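Local structure of dihydropyrimidinase (Brevibacillus agri, 3SFW) at residues M63-T68 against M153-V158; Y210-E215 against V286-L291; G222-L227 against A233-V238; L275-P278 against K284-W287; W301-L304 against I308-T311. The protein catalyses the zinc-dependent, reversible hydrolytic opening of dihydropyrimidine rings such as those of dihydrouracil and dihydrothymine. All coordinates share one frame; numbering follows the deposited sequence.

From the N terminus, contact 1 comes first and closes a long loop by bringing the hairpin at 63-68 against the loop 153-158 near the zinc site. Contact 2 then joins the start of helix 214-230 to the loop 286-291. Nested inside the loop it closes is contact 3, a short helix-to-strand return that packs the same helix on strand 234-237. Contact 4 is a small closure, 275-278 on 284-287, and shares Val286 and Trp287 with contact 2. Contact 5 follows, folding the end of helix 295-305 onto the approach to strand 311-312. Tyr155 touches Ser288 between contacts 1 and 2, and Tyr236 meets Thr311 between contacts 3 and 5.

Contact 1. Residues M63-T68 against M153-V158; sequences MPFGGT and MAYKNV
Phe65 points the edge of its ring at the face of Tyr155, a T-shaped pair with planes at 84° and centroids 5.3 Å apart; aromatics suit both places, a C-H edge meeting a pi face. The touch is made by Phe65 CZ, which lies 3.7 Å from Tyr155 CE1 and stands over the rim of the tyrosine ring, not its middle. Phe65 reaches this far because CG stands opposite the backbone N (chi1 -169°), extending the ring off the strand. Met63 CE covers one face of the phenyl ring, 3.6 Å above its plane. Phe65 belongs to a two-stranded hairpin whose type I' turn runs from Phe65 to Thr68 and is closed by the bond from Thr68 N to Phe65 O, 2.9 Å; Gly66 and Gly67 suit its two central positions, where phi is positive. The positions of hairpin and facing loop are consistent with two of the stereochemistry gate loops that, in related hydantoinases, line the substrate pocket. Tyr155 reaches inward, its side chain about 4 Å from a zinc ion at the nearest atoms, and its ring meets that of the zinc ligand His183. The next residue, Lys156, bridges to Asp188 and to Glu164 of a second subunit.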
# COMPACT_ATOMS: atom_id res chain seq x y z
N MET A 63 -37.44 -9.94 -12.68
CA MET A 63 -36.31 -10.84 -12.82
C MET A 63 -36.64 -12.20 -12.19
O MET A 63 -36.99 -12.28 -11.01
CB MET A 63 -35.11 -10.25 -12.05
CG MET A 63 -33.84 -11.16 -12.10
SD MET A 63 -32.82 -10.81 -10.65
CE MET A 63 -31.34 -11.70 -10.96
N PRO A 64 -36.42 -13.29 -12.92
CA PRO A 64 -36.54 -14.62 -12.27
C PRO A 64 -35.30 -14.93 -11.43
O PRO A 64 -34.18 -14.93 -11.95
CB PRO A 64 -36.60 -15.59 -13.47
CG PRO A 64 -35.81 -14.87 -14.58
CD PRO A 64 -35.99 -13.36 -14.34
N PHE A 65 -35.49 -15.19 -10.14
CA PHE A 65 -34.33 -15.36 -9.21
C PHE A 65 -34.85 -15.85 -7.87
O PHE A 65 -36.00 -15.57 -7.51
CB PHE A 65 -33.63 -14.00 -9.01
CG PHE A 65 -32.28 -14.07 -8.30
CD1 PHE A 65 -31.22 -14.84 -8.80
CD2 PHE A 65 -31.99 -13.11 -7.32
CE1 PHE A 65 -29.94 -14.76 -8.24
CE2 PHE A 65 -30.72 -13.02 -6.73
CZ PHE A 65 -29.69 -13.88 -7.19
N GLY A 66 -34.02 -16.62 -7.16
CA GLY A 66 -34.30 -16.95 -5.76
C GLY A 66 -35.51 -17.86 -5.64
O GLY A 66 -36.18 -17.86 -4.62
N GLY A 67 -35.82 -18.59 -6.71
CA GLY A 67 -37.00 -19.48 -6.75
C GLY A 67 -38.30 -18.75 -7.01
O GLY A 67 -39.39 -19.31 -6.79
N THR A 68 -38.21 -17.49 -7.45
CA THR A 68 -39.45 -16.68 -7.62
C THR A 68 -39.16 -15.58 -8.64
O THR A 68 -38.29 -15.78 -9.51
CB THR A 68 -40.06 -16.21 -6.25
OG1 THR A 68 -41.27 -15.47 -6.46
CG2 THR A 68 -39.03 -15.41 -5.41
N MET A 153 -19.48 -13.45 -10.38
CA MET A 153 -18.37 -14.28 -9.88
C MET A 153 -18.85 -15.11 -8.70
O MET A 153 -18.08 -15.93 -8.18
CB MET A 153 -17.19 -13.38 -9.46
CG MET A 153 -16.67 -12.53 -10.64
SD MET A 153 -15.37 -11.38 -10.21
CE MET A 153 -13.89 -12.45 -10.18
N ALA A 154 -20.09 -14.87 -8.28
CA ALA A 154 -20.73 -15.68 -7.24
C ALA A 154 -22.04 -16.28 -7.77
O ALA A 154 -22.27 -16.31 -8.99
CB ALA A 154 -20.94 -14.83 -5.96
N TYR A 155 -22.86 -16.81 -6.85
CA TYR A 155 -24.09 -17.56 -7.21
C TYR A 155 -23.77 -18.84 -7.98
O TYR A 155 -24.26 -19.07 -9.08
CB TYR A 155 -25.07 -16.67 -7.98
CG TYR A 155 -25.42 -15.38 -7.28
CD1 TYR A 155 -26.11 -15.35 -6.07
CD2 TYR A 155 -25.11 -14.16 -7.88
CE1 TYR A 155 -26.44 -14.11 -5.44
CE2 TYR A 155 -25.44 -12.95 -7.28
CZ TYR A 155 -26.08 -12.92 -6.08
OH TYR A 155 -26.43 -11.69 -5.55
N LYS A 156 -22.90 -19.66 -7.40
CA LYS A 156 -22.53 -20.94 -8.01
C LYS A 156 -23.74 -21.79 -8.47
O LYS A 156 -24.79 -21.86 -7.79
CB LYS A 156 -21.66 -21.73 -7.01
CG LYS A 156 -21.02 -22.99 -7.60
CD LYS A 156 -20.31 -23.80 -6.50
CE LYS A 156 -19.17 -24.66 -7.07
NZ LYS A 156 -18.10 -24.90 -6.01
N ASN A 157 -23.62 -22.36 -9.66
CA ASN A 157 -24.67 -23.21 -10.23
C ASN A 157 -25.94 -22.46 -10.59
O ASN A 157 -26.93 -23.07 -10.98
CB ASN A 157 -25.02 -24.36 -9.26
CG ASN A 157 -23.84 -25.30 -9.01
OD1 ASN A 157 -23.09 -25.66 -9.93
ND2 ASN A 157 -23.62 -25.64 -7.75
N VAL A 158 -25.93 -21.13 -10.48
CA VAL A 158 -27.06 -20.32 -10.92
C VAL A 158 -26.58 -19.30 -11.98
O VAL A 158 -26.98 -19.37 -13.16
CB VAL A 158 -27.72 -19.58 -9.72
CG1 VAL A 158 -28.99 -18.81 -10.19
CG2 VAL A 158 -28.11 -20.59 -8.60

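Contact 2. Residues Y210-E215 against V286-L291; sequences YTRPPE and VWSPPL
Arg212 lays its guanidinium flat beneath Ser288 and rests its aliphatic stem on Pro290. The serine OG sits over the centre of one face, 3.2 Å from Arg212 CZ, so it looks down on the carbon and not at an N-H. Arg212 NE is almost as near at 3.3 Å, yet the angle is too poor for a bond to Ser288 OG. A bend at chi3 (79°) turns the guanidinium out of the line of the stem and places it under the serine. Arg212 CB meets Pro290 CD at 3.7 Å, and Pro290 CG comes within 3.5 Å of Arg212 O. A rigid proline ring suits this place, offering its CG-CD edge to Arg212 CB and CD. Loop 286-291, with its cis peptide bond before Pro289, borders the zinc centre: the Ser288 side chain is about 6 Å from a zinc ion at the nearest atoms, and Pro289 packs on the zinc ligand His239. The contact thus ties the lead-in to helix 214-230 to the active-site rim. Arg212 NH2 forms a salt bridge with Glu185, and Ser288 OG bonds to Asn337. With an alanine here instead of Arg212, Glu185 would probably lose its mate and a gap would open below Ser288 OG. Partial negative charge on that oxygen, above the electron-poor guanidinium carbon, probably makes the contact mildly attractive, while Arg212 NE and NH2 are bonded elsewhere.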
# COMPACT_ATOMS: atom_id res chain seq x y z
N TYR A 210 -22.60 -13.81 7.51
CA TYR A 210 -21.43 -14.47 8.02
C TYR A 210 -20.78 -15.40 7.02
O TYR A 210 -19.58 -15.67 7.13
CB TYR A 210 -21.75 -15.24 9.29
CG TYR A 210 -22.17 -14.37 10.45
CD1 TYR A 210 -22.87 -14.92 11.53
CD2 TYR A 210 -21.83 -13.02 10.50
CE1 TYR A 210 -23.23 -14.13 12.65
CE2 TYR A 210 -22.22 -12.21 11.60
CZ TYR A 210 -22.87 -12.80 12.69
OH TYR A 210 -23.28 -12.01 13.77
N THR A 211 -21.55 -15.90 6.06
CA THR A 211 -21.04 -16.86 5.09
C THR A 211 -20.51 -16.15 3.81
O THR A 211 -20.07 -16.82 2.86
CB THR A 211 -22.14 -17.86 4.64
OG1 THR A 211 -23.32 -17.15 4.20
CG2 THR A 211 -22.56 -18.81 5.82
N ARG A 212 -20.60 -14.82 3.79
CA ARG A 212 -19.98 -14.03 2.70
C ARG A 212 -19.05 -12.93 3.21
O ARG A 212 -19.34 -11.74 3.03
CB ARG A 212 -21.07 -13.38 1.83
CG ARG A 212 -22.29 -14.27 1.64
CD ARG A 212 -23.41 -13.51 0.91
NE ARG A 212 -23.19 -13.44 -0.54
CZ ARG A 212 -23.65 -14.33 -1.43
NH1 ARG A 212 -24.38 -15.39 -1.02
NH2 ARG A 212 -23.47 -14.14 -2.75
N PRO A 213 -17.91 -13.31 3.84
CA PRO A 213 -17.11 -12.27 4.51
C PRO A 213 -16.51 -11.27 3.54
O PRO A 213 -16.36 -11.57 2.33
CB PRO A 213 -15.99 -13.05 5.19
CG PRO A 213 -16.35 -14.50 5.09
CD PRO A 213 -17.26 -14.63 3.90
N PRO A 214 -16.16 -10.08 4.03
CA PRO A 214 -15.69 -9.03 3.09
C PRO A 214 -14.44 -9.43 2.34
O PRO A 214 -14.20 -8.95 1.23
CB PRO A 214 -15.42 -7.81 4.00
CG PRO A 214 -15.59 -8.32 5.41
CD PRO A 214 -16.37 -9.57 5.40
N GLU A 215 -13.59 -10.25 2.96
CA GLU A 215 -12.40 -10.74 2.29
C GLU A 215 -12.73 -11.46 0.98
O GLU A 215 -11.92 -11.42 0.07
CB GLU A 215 -11.60 -11.64 3.22
CG GLU A 215 -10.99 -10.87 4.43
CD GLU A 215 -11.94 -10.60 5.65
OE1 GLU A 215 -13.11 -11.05 5.72
OE2 GLU A 215 -11.47 -9.89 6.57
N VAL A 286 -31.71 -9.26 3.46
CA VAL A 286 -30.86 -10.27 2.81
C VAL A 286 -30.73 -9.93 1.30
O VAL A 286 -31.71 -9.83 0.60
CB VAL A 286 -31.48 -11.70 2.98
CG1 VAL A 286 -30.84 -12.70 1.96
CG2 VAL A 286 -31.26 -12.16 4.42
N TRP A 287 -29.52 -9.56 0.92
CA TRP A 287 -29.11 -9.24 -0.48
C TRP A 287 -27.61 -9.38 -0.46
O TRP A 287 -27.01 -9.56 0.61
CB TRP A 287 -29.50 -7.81 -0.89
CG TRP A 287 -29.19 -6.75 0.15
CD1 TRP A 287 -27.95 -6.32 0.53
CD2 TRP A 287 -30.15 -5.92 0.84
NE1 TRP A 287 -28.09 -5.26 1.46
CE2 TRP A 287 -29.43 -5.02 1.65
CE3 TRP A 287 -31.57 -5.90 0.89
CZ2 TRP A 287 -30.07 -4.10 2.51
CZ3 TRP A 287 -32.21 -4.94 1.66
CH2 TRP A 287 -31.46 -4.02 2.43
N SER A 288 -26.98 -9.41 -1.65
CA SER A 288 -25.56 -9.79 -1.71
C SER A 288 -24.84 -8.76 -2.57
O SER A 288 -25.43 -8.28 -3.50
CB SER A 288 -25.39 -11.16 -2.36
OG SER A 288 -26.05 -12.15 -1.58
N PRO A 289 -23.60 -8.39 -2.22
CA PRO A 289 -22.89 -8.70 -0.98
C PRO A 289 -23.68 -8.29 0.22
O PRO A 289 -24.56 -7.44 0.14
CB PRO A 289 -21.61 -7.87 -1.06
CG PRO A 289 -21.94 -6.77 -2.05
CD PRO A 289 -22.85 -7.42 -3.04
N PRO A 290 -23.42 -8.95 1.36
CA PRO A 290 -24.28 -8.66 2.52
C PRO A 290 -23.97 -7.28 3.11
O PRO A 290 -22.88 -6.74 2.92
CB PRO A 290 -23.88 -9.76 3.51
CG PRO A 290 -22.41 -10.07 3.17
CD PRO A 290 -22.32 -9.87 1.64
N LEU A 291 -24.86 -6.80 3.95
CA LEU A 291 -24.58 -5.62 4.78
C LEU A 291 -23.34 -5.89 5.63
O LEU A 291 -23.05 -7.05 5.97
CB LEU A 291 -25.81 -5.33 5.66
CG LEU A 291 -27.01 -4.82 4.88
CD1 LEU A 291 -28.18 -4.50 5.85
CD2 LEU A 291 -26.63 -3.53 4.10

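Contact 3. Residues G222-L227 against A233-V238; sequences GRAIAL and AQLYVV
Leu235 on barrel strand 234-237 packs against Ala224 and Ile225 of helix 214-230, the helix that precedes it in this alpha/beta barrel of the amidohydrolase family. Leu235 carries the contact. One of its methyls, CD2, reaches up to the helix and touches two consecutive residues: it lies 3.9 Å from Ala224 CB and 3.9 Å from Ile225 CG1. The same methyl also presses on the helix backbone itself, where Leu235 CD2 is 3.8 Å from Ala224 C. Such an approach probably depends on the small alanine, because its single CB lets the leucine tip come right up to the peptide. The chi1 of 179° swings Leu235 straight off the strand toward the helix. Ile225 meets it about at right angles, the flank of CG1 facing the leucine methyl. Branched aliphatic side chains suit this seam, since they fill space without any polar group that would need a partner. Backbone bonding inside the helix is undisturbed: Ala226 N reaches Gly222 O at 2.9 Å.

Strand 234-237 runs between strands 180-182 and 258-263, and both neighbours share in the seam, Val182 touching Ala224 and Leu235, and Val259 touching Ile225. Leu227, one turn on from Ala224, packs against helix 163-176. It also reaches Val189 of a second subunit, while Ala226 touches Glu219 of that subunit, so the helix lies between its own sheet and the subunit interface.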
# COMPACT_ATOMS: atom_id res chain seq x y z
N GLY A 222 -10.22 -7.96 -6.52
CA GLY A 222 -8.82 -7.95 -6.98
C GLY A 222 -8.57 -8.84 -8.21
O GLY A 222 -7.74 -8.51 -9.06
N ARG A 223 -9.23 -9.99 -8.23
CA ARG A 223 -9.10 -10.92 -9.36
C ARG A 223 -9.66 -10.28 -10.62
O ARG A 223 -9.01 -10.33 -11.68
CB ARG A 223 -9.82 -12.24 -9.05
CG ARG A 223 -9.82 -13.23 -10.24
CD ARG A 223 -9.92 -14.67 -9.69
NE ARG A 223 -10.83 -14.76 -8.53
CZ ARG A 223 -12.11 -15.08 -8.58
NH1 ARG A 223 -12.86 -15.01 -7.48
NH2 ARG A 223 -12.64 -15.57 -9.72
N ALA A 224 -10.83 -9.67 -10.52
CA ALA A 224 -11.41 -9.04 -11.73
C ALA A 224 -10.48 -7.90 -12.20
O ALA A 224 -10.26 -7.71 -13.41
CB ALA A 224 -12.80 -8.53 -11.43
N ILE A 225 -9.88 -7.19 -11.25
CA ILE A 225 -9.00 -6.08 -11.59
C ILE A 225 -7.72 -6.58 -12.29
O ILE A 225 -7.33 -6.04 -13.32
CB ILE A 225 -8.60 -5.28 -10.32
CG1 ILE A 225 -9.75 -4.36 -9.94
CG2 ILE A 225 -7.26 -4.54 -10.55
CD1 ILE A 225 -9.64 -3.78 -8.53
N ALA A 226 -7.15 -7.67 -11.81
CA ALA A 226 -5.94 -8.21 -12.41
C ALA A 226 -6.20 -8.69 -13.85
O ALA A 226 -5.39 -8.44 -14.77
CB ALA A 226 -5.41 -9.41 -11.58
N LEU A 227 -7.33 -9.35 -14.05
CA LEU A 227 -7.65 -9.87 -15.38
C LEU A 227 -7.95 -8.71 -16.32
O LEU A 227 -7.58 -8.74 -17.49
CB LEU A 227 -8.90 -10.79 -15.27
CG LEU A 227 -8.59 -12.29 -15.13
CD1 LEU A 227 -7.60 -12.57 -13.99
CD2 LEU A 227 -9.90 -13.04 -14.92
N ALA A 233 -8.32 -3.84 -20.50
CA ALA A 233 -9.74 -3.61 -20.79
C ALA A 233 -10.31 -2.57 -19.82
O ALA A 233 -9.56 -1.77 -19.23
CB ALA A 233 -10.49 -4.94 -20.67
N GLN A 234 -11.64 -2.50 -19.71
CA GLN A 234 -12.22 -1.53 -18.75
C GLN A 234 -13.27 -2.25 -17.90
O GLN A 234 -14.03 -3.07 -18.41
CB GLN A 234 -12.86 -0.33 -19.47
CG GLN A 234 -13.74 -0.71 -20.71
CD GLN A 234 -12.94 -0.63 -22.04
OE1 GLN A 234 -11.86 -0.04 -22.10
NE2 GLN A 234 -13.44 -1.28 -23.08
N LEU A 235 -13.26 -1.98 -16.58
CA LEU A 235 -13.99 -2.80 -15.62
C LEU A 235 -14.86 -1.88 -14.79
O LEU A 235 -14.42 -0.79 -14.41
CB LEU A 235 -13.00 -3.51 -14.66
CG LEU A 235 -13.68 -4.39 -13.57
CD1 LEU A 235 -14.23 -5.71 -14.27
CD2 LEU A 235 -12.62 -4.80 -12.54
N TYR A 236 -16.07 -2.33 -14.50
CA TYR A 236 -16.97 -1.61 -13.60
C TYR A 236 -17.43 -2.58 -12.51
O TYR A 236 -18.05 -3.56 -12.78
CB TYR A 236 -18.14 -1.06 -14.40
CG TYR A 236 -19.20 -0.31 -13.62
CD1 TYR A 236 -20.19 -1.00 -12.90
CD2 TYR A 236 -19.33 1.08 -13.76
CE1 TYR A 236 -21.26 -0.31 -12.28
CE2 TYR A 236 -20.35 1.80 -13.13
CZ TYR A 236 -21.30 1.10 -12.39
OH TYR A 236 -22.41 1.78 -11.91
N VAL A 237 -17.01 -2.33 -11.28
CA VAL A 237 -17.33 -3.21 -10.18
C VAL A 237 -18.66 -2.76 -9.58
O VAL A 237 -18.75 -1.65 -9.02
CB VAL A 237 -16.24 -3.16 -9.07
CG1 VAL A 237 -16.57 -4.25 -7.97
CG2 VAL A 237 -14.82 -3.39 -9.68
N VAL A 238 -19.70 -3.60 -9.65
CA VAL A 238 -21.03 -3.16 -9.17
C VAL A 238 -21.06 -3.37 -7.64
O VAL A 238 -20.24 -4.10 -7.10
CB VAL A 238 -22.23 -3.95 -9.80
CG1 VAL A 238 -22.18 -3.90 -11.35
CG2 VAL A 238 -22.21 -5.43 -9.35

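Contact 4. Residues L275-P278 against K284-W287; sequences LEKP and KYVW
Apolar contacts between Leu275 and the pair Tyr285 and Val286 form the inner part of this small closure. The methyls Leu275 CD2 and Val286 CG2 meet at 3.7 Å, their side chains crossing at about a right angle. A little further along, Leu275 CG lies 4.1 Å from Tyr285 CB, and its other methyl, CD1, rests 3.9 Å from the backbone oxygen Tyr285 O. Leucine suits the place because its forked end can touch two consecutive residues at once; an alanine in its stead is likely to open a gap beside Val286 CG2 and Tyr285 CB. A second kind of contact joins an alkyl chain to an aromatic ring. Lys277 runs beside Tyr285, its CE 3.6 Å and its CD 3.7 Å from Tyr285 CE2, approaching at a slant, so the methylenes do the touching. A bend at chi4 (-69°) then turns the ammonium group aside, and a bound acetate ion, probably from the crystallisation liquor, lies near this lysine.

Polar ends look elsewhere. Tyr285 OH bonds to the backbone oxygen of Pro417, and the preceding Lys284 pairs with Glu281 and makes a cation-pi contact with Phe321. Both segments belong to the long connection between helix 265-269 and helix 295-305. Helix 206-210 backs them, Ile206 packing on Leu275 and His208 on Val286, while Ile335 and Asn337 also lie against Val286 and Leu291 against Leu275.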
# COMPACT_ATOMS: atom_id res chain seq x y z
N LEU A 275 -29.56 -7.51 9.97
CA LEU A 275 -29.90 -8.89 9.64
C LEU A 275 -30.24 -9.66 10.91
O LEU A 275 -30.65 -10.83 10.82
CB LEU A 275 -28.75 -9.60 8.92
CG LEU A 275 -28.87 -9.25 7.42
CD1 LEU A 275 -27.83 -8.20 7.11
CD2 LEU A 275 -28.71 -10.44 6.52
N GLU A 276 -29.92 -9.06 12.06
CA GLU A 276 -30.16 -9.73 13.36
C GLU A 276 -31.57 -9.49 13.85
O GLU A 276 -31.96 -10.04 14.90
CB GLU A 276 -29.18 -9.25 14.43
CG GLU A 276 -27.72 -9.51 14.18
CD GLU A 276 -26.84 -8.64 15.12
OE1 GLU A 276 -27.34 -8.18 16.17
OE2 GLU A 276 -25.68 -8.39 14.80
N LYS A 277 -32.35 -8.68 13.14
CA LYS A 277 -33.70 -8.35 13.63
C LYS A 277 -34.50 -9.63 13.79
O LYS A 277 -34.50 -10.48 12.90
CB LYS A 277 -34.45 -7.36 12.74
CG LYS A 277 -33.86 -5.96 12.66
CD LYS A 277 -34.53 -5.21 11.50
CE LYS A 277 -33.93 -3.81 11.29
NZ LYS A 277 -34.26 -2.88 12.43
N PRO A 278 -35.17 -9.78 14.95
CA PRO A 278 -35.81 -11.06 15.27
C PRO A 278 -37.13 -11.32 14.49
O PRO A 278 -37.60 -10.47 13.70
CB PRO A 278 -36.09 -10.93 16.78
CG PRO A 278 -36.38 -9.45 16.97
CD PRO A 278 -35.47 -8.73 15.93
N LYS A 284 -35.67 -9.37 5.50
CA LYS A 284 -35.88 -8.12 4.72
C LYS A 284 -34.56 -7.51 4.20
O LYS A 284 -34.57 -6.76 3.20
CB LYS A 284 -36.56 -7.09 5.59
CG LYS A 284 -38.04 -7.43 5.87
CD LYS A 284 -38.66 -6.37 6.80
CE LYS A 284 -40.17 -6.53 6.89
NZ LYS A 284 -40.80 -5.55 7.86
N TYR A 285 -33.46 -7.80 4.90
CA TYR A 285 -32.16 -7.16 4.59
C TYR A 285 -31.20 -8.12 3.93
O TYR A 285 -29.99 -7.84 3.85
CB TYR A 285 -31.52 -6.59 5.89
CG TYR A 285 -32.39 -5.52 6.48
CD1 TYR A 285 -32.26 -4.19 6.04
CD2 TYR A 285 -33.46 -5.84 7.35
CE1 TYR A 285 -33.13 -3.20 6.49
CE2 TYR A 285 -34.31 -4.84 7.84
CZ TYR A 285 -34.14 -3.51 7.38
OH TYR A 285 -34.99 -2.49 7.78
N VAL A 286 -31.71 -9.26 3.46
CA VAL A 286 -30.86 -10.27 2.81
C VAL A 286 -30.73 -9.93 1.30
O VAL A 286 -31.71 -9.83 0.60
CB VAL A 286 -31.48 -11.70 2.98
CG1 VAL A 286 -30.84 -12.70 1.96
CG2 VAL A 286 -31.26 -12.16 4.42
N TRP A 287 -29.52 -9.56 0.92
CA TRP A 287 -29.11 -9.24 -0.48
C TRP A 287 -27.61 -9.38 -0.46
O TRP A 287 -27.01 -9.56 0.61
CB TRP A 287 -29.50 -7.81 -0.89
CG TRP A 287 -29.19 -6.75 0.15
CD1 TRP A 287 -27.95 -6.32 0.53
CD2 TRP A 287 -30.15 -5.92 0.84
NE1 TRP A 287 -28.09 -5.26 1.46
CE2 TRP A 287 -29.43 -5.02 1.65
CE3 TRP A 287 -31.57 -5.90 0.89
CZ2 TRP A 287 -30.07 -4.10 2.51
CZ3 TRP A 287 -32.21 -4.94 1.66
CH2 TRP A 287 -31.46 -4.02 2.43

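Contact 5. Residues W301-L304 against I308-T311; sequences WSAL and ILQT
Two backbone N-H groups converge on Ala303 O near the end of helix 295-305. Leu309 N donates along a nearly straight path, 168° at the hydrogen and 3.2 Å from Ala303 O, but comes in from well above the carbonyl plane. Ile308 N is closer to Ala303 O, 2.8 Å, though its bond is bent to 129° and weak. A water molecule adds a bridge, donating to Leu304 O at 2.7 Å and to Leu309 O at 2.8 Å.

Around these bonds lies a compact apolar layer. Ala303 CB fits against Leu309 CG at 3.7 Å and Ile308 CB at 3.9 Å; alanine suits this spot, for the returning chain passes directly over it. Leu304 starts away from the returning segment, yet a chi1 of -69° turns CG from its carbonyl carbon and brings CD2 back to within 3.7 Å of Leu309 CB. Thr263 of the neighbouring strand 258-263 touches both leucines. Thr311, starting the next barrel strand, bonds through OG1 to Tyr236. Carbonyl oxygens at a helix end lack their usual helical donors, and here the returning chain and one water supply the bonds, which probably helps make this tight helix-to-strand turn stable in a buried setting.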
# COMPACT_ATOMS: atom_id res chain seq x y z
N TRP A 301 -18.27 6.45 1.65
CA TRP A 301 -18.55 7.86 1.47
C TRP A 301 -17.28 8.59 1.07
O TRP A 301 -17.32 9.41 0.16
CB TRP A 301 -19.09 8.51 2.76
CG TRP A 301 -20.60 8.24 3.05
CD1 TRP A 301 -21.14 7.62 4.17
CD2 TRP A 301 -21.69 8.69 2.28
NE1 TRP A 301 -22.52 7.64 4.10
CE2 TRP A 301 -22.88 8.29 2.94
CE3 TRP A 301 -21.80 9.41 1.07
CZ2 TRP A 301 -24.14 8.61 2.45
CZ3 TRP A 301 -23.05 9.67 0.57
CH2 TRP A 301 -24.20 9.30 1.27
N SER A 302 -16.18 8.28 1.75
CA SER A 302 -14.85 8.87 1.40
C SER A 302 -14.50 8.59 -0.06
O SER A 302 -13.93 9.43 -0.75
CB SER A 302 -13.75 8.28 2.28
OG SER A 302 -13.82 8.80 3.58
N ALA A 303 -14.78 7.37 -0.51
CA ALA A 303 -14.39 6.96 -1.85
C ALA A 303 -15.22 7.73 -2.88
O ALA A 303 -14.72 8.10 -3.94
CB ALA A 303 -14.60 5.40 -2.02
N LEU A 304 -16.51 7.93 -2.58
CA LEU A 304 -17.34 8.80 -3.47
C LEU A 304 -16.82 10.26 -3.46
O LEU A 304 -16.65 10.86 -4.53
CB LEU A 304 -18.82 8.79 -3.00
CG LEU A 304 -19.51 7.43 -3.22
CD1 LEU A 304 -20.89 7.47 -2.50
CD2 LEU A 304 -19.79 7.17 -4.74
N ILE A 308 -12.85 7.79 -6.05
CA ILE A 308 -12.42 6.38 -6.17
C ILE A 308 -13.61 5.45 -6.58
O ILE A 308 -13.40 4.52 -7.35
CB ILE A 308 -11.86 5.88 -4.79
CG1 ILE A 308 -10.56 6.64 -4.49
CG2 ILE A 308 -11.58 4.35 -4.81
CD1 ILE A 308 -10.11 6.66 -3.00
N LEU A 309 -14.81 5.77 -6.11
CA LEU A 309 -16.08 5.22 -6.66
C LEU A 309 -16.78 6.33 -7.41
O LEU A 309 -16.67 7.52 -7.00
CB LEU A 309 -17.01 4.79 -5.51
CG LEU A 309 -16.38 3.64 -4.68
CD1 LEU A 309 -17.37 3.34 -3.54
CD2 LEU A 309 -16.15 2.34 -5.55
N GLN A 310 -17.38 5.99 -8.55
CA GLN A 310 -17.90 7.05 -9.48
C GLN A 310 -19.44 7.14 -9.56
O GLN A 310 -19.97 8.15 -10.03
CB GLN A 310 -17.33 6.89 -10.89
CG GLN A 310 -15.80 7.09 -10.98
CD GLN A 310 -15.03 5.89 -10.38
OE1 GLN A 310 -14.06 6.06 -9.62
NE2 GLN A 310 -15.51 4.71 -10.66
N THR A 311 -20.14 6.10 -9.13
CA THR A 311 -21.61 6.03 -9.36
C THR A 311 -22.34 5.40 -8.17
O THR A 311 -21.75 4.67 -7.34
CB THR A 311 -21.98 5.15 -10.59
OG1 THR A 311 -21.51 3.80 -10.33
CG2 THR A 311 -21.33 5.71 -11.87
O HOH W 1 -17.10 10.28 -7.08